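Local coordinates for protein transcriptional regulator I2 (PDB 4MO7) that probably acts as a TetR-family, DNA-binding transcriptional regulator and is also a superantigen associated with Crohn's disease, at residues T186-F189 with R190-S194. Residues are numbered along the deposited sequence; the frame is centred on the assembly and turned at random.
Sequences TTWF and RAQGS
Gln-192 folds back over one turn of chain to meet the indole of Trp-188. Its CB lies 3.4 Å from Phe-189 O, the same oxygen that accepts a hydrogen bond from Gln-192 N (3.3 Å); this donor stands well above the carbonyl plane. CG, set beside the backbone N and anti to the carbonyl carbon (chi1 -86°), reaches the six-membered ring at its edge, close to the ring plane, 3.5 Å from Trp-188 CZ3 and almost as near CE3. A bend at chi2 (-70°) then turns the amide nearly upright to the indole, with the two planes 85° apart. CD remains 4.1 Å from CZ3, and at the tip NE2 donates to a water that in turn donates to Trp-188 O, so the amide and the backbone of the ring's own residue are tied together through one solvent molecule. The short, weakly bonded helix 189-192, which carries Gln-192 and starts just after Trp-188, comes between helices 171-183 and 197-208 in the chain, in the TetR-type C-terminal domain; just after it Gly-193 leaves helical angles with a positive phi. Across its start a second water bridges Thr-186 O to Arg-190 N. Trp-188 itself is buried: its ring meets that of Trp-184 at a slant and its side chain touches Leu-195 and Leu-200, while Arg-176 of the second subunit packs on both Trp-188 and Gln-192. The Phe-189 side chain touches Met-118, Leu-195 and Leu-200.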
loop_
_atom_site.group_PDB
_atom_site.type_symbol
_atom_site.label_atom_id
_atom_site.label_comp_id
_atom_site.label_asym_id
_atom_site.label_seq_id
_atom_site.Cartn_x
_atom_site.Cartn_y
_atom_site.Cartn_z
ATOM N N THR A 186 -0.126 5.249 -6.498
ATOM C CA THR A 186 -0.439 6.629 -6.054
ATOM C C THR A 186 0.778 7.316 -5.428
ATOM O O THR A 186 0.842 8.561 -5.407
ATOM C CB THR A 186 -1.569 6.683 -5.000
ATOM O OG1 THR A 186 -1.146 6.005 -3.809
ATOM C CG2 THR A 186 -2.810 6.001 -5.542
ATOM N N THR A 187 1.724 6.527 -4.911
ATOM C CA THR A 187 2.855 7.106 -4.177
ATOM C C THR A 187 3.976 7.556 -5.123
ATOM O O THR A 187 4.898 8.273 -4.708
ATOM C CB THR A 187 3.457 6.138 -3.120
ATOM O OG1 THR A 187 4.168 5.076 -3.777
ATOM C CG2 THR A 187 2.356 5.525 -2.250
ATOM N N TRP A 188 3.915 7.141 -6.386
ATOM C CA TRP A 188 5.031 7.401 -7.273
ATOM C C TRP A 188 4.701 7.778 -8.707
ATOM O O TRP A 188 5.592 8.280 -9.386
ATOM C CB TRP A 188 6.016 6.218 -7.262
ATOM C CG TRP A 188 5.447 4.922 -7.833
ATOM C CD1 TRP A 188 4.860 3.902 -7.127
ATOM C CD2 TRP A 188 5.469 4.512 -9.203
ATOM N NE1 TRP A 188 4.471 2.899 -8.002
ATOM C CE2 TRP A 188 4.873 3.237 -9.271
ATOM C CE3 TRP A 188 5.967 5.089 -10.383
ATOM C CZ2 TRP A 188 4.764 2.515 -10.472
ATOM C CZ3 TRP A 188 5.831 4.388 -11.578
ATOM C CH2 TRP A 188 5.222 3.109 -11.612
ATOM N N PHE A 189 3.467 7.544 -9.194
ATOM C CA PHE A 189 3.207 7.674 -10.648
ATOM C C PHE A 189 3.357 9.115 -11.106
ATOM O O PHE A 189 3.867 9.356 -12.203
ATOM C CB PHE A 189 1.808 7.112 -11.024
ATOM C CG PHE A 189 1.440 7.242 -12.501
ATOM C CD1 PHE A 189 2.089 6.508 -13.460
ATOM C CD2 PHE A 189 0.421 8.080 -12.896
ATOM C CE1 PHE A 189 1.735 6.597 -14.788
ATOM C CE2 PHE A 189 0.095 8.211 -14.211
ATOM C CZ PHE A 189 0.744 7.450 -15.168
ATOM N N ARG A 190 2.923 10.073 -10.284
ATOM C CA ARG A 190 3.069 11.504 -10.656
ATOM C C ARG A 190 4.531 11.952 -10.760
ATOM O O ARG A 190 4.871 12.701 -11.675
ATOM C CB ARG A 190 2.297 12.440 -9.702
ATOM C CG ARG A 190 0.818 12.697 -10.088
ATOM C CD ARG A 190 0.347 14.075 -9.585
ATOM N NE ARG A 190 -1.113 14.231 -9.517
ATOM C CZ ARG A 190 -1.813 14.348 -8.385
ATOM N NH1 ARG A 190 -1.203 14.325 -7.203
ATOM N NH2 ARG A 190 -3.134 14.497 -8.429
ATOM N N ALA A 191 5.382 11.495 -9.827
ATOM C CA ALA A 191 6.822 11.781 -9.843
ATOM C C ALA A 191 7.564 11.318 -11.116
ATOM O O ALA A 191 8.694 11.761 -11.396
ATOM C CB ALA A 191 7.486 11.162 -8.619
ATOM N N GLN A 192 6.970 10.395 -11.870
ATOM C CA GLN A 192 7.639 9.810 -13.034
ATOM C C GLN A 192 7.675 10.787 -14.182
ATOM O O GLN A 192 8.664 10.849 -14.915
ATOM C CB GLN A 192 6.907 8.566 -13.511
ATOM C CG GLN A 192 7.314 7.337 -12.804
ATOM C CD GLN A 192 8.722 6.873 -13.151
ATOM O OE1 GLN A 192 9.111 6.805 -14.320
ATOM N NE2 GLN A 192 9.484 6.516 -12.125
ATOM N N GLY A 193 6.576 11.514 -14.370
ATOM C CA GLY A 193 6.547 12.593 -15.352
ATOM C C GLY A 193 6.050 12.266 -16.757
ATOM O O GLY A 193 5.141 12.928 -17.274
ATOM N N SER A 194 6.635 11.241 -17.370
ATOM C CA SER A 194 6.387 10.922 -18.774
ATOM C C SER A 194 5.710 9.542 -19.008
ATOM O O SER A 194 5.461 9.142 -20.156
ATOM C CB SER A 194 7.719 10.939 -19.499
ATOM O OG SER A 194 8.529 9.873 -19.015
HETATM O O HOH W 1 1.436 9.891 -7.656
HETATM O O HOH W 2 8.236 8.039 -9.741
#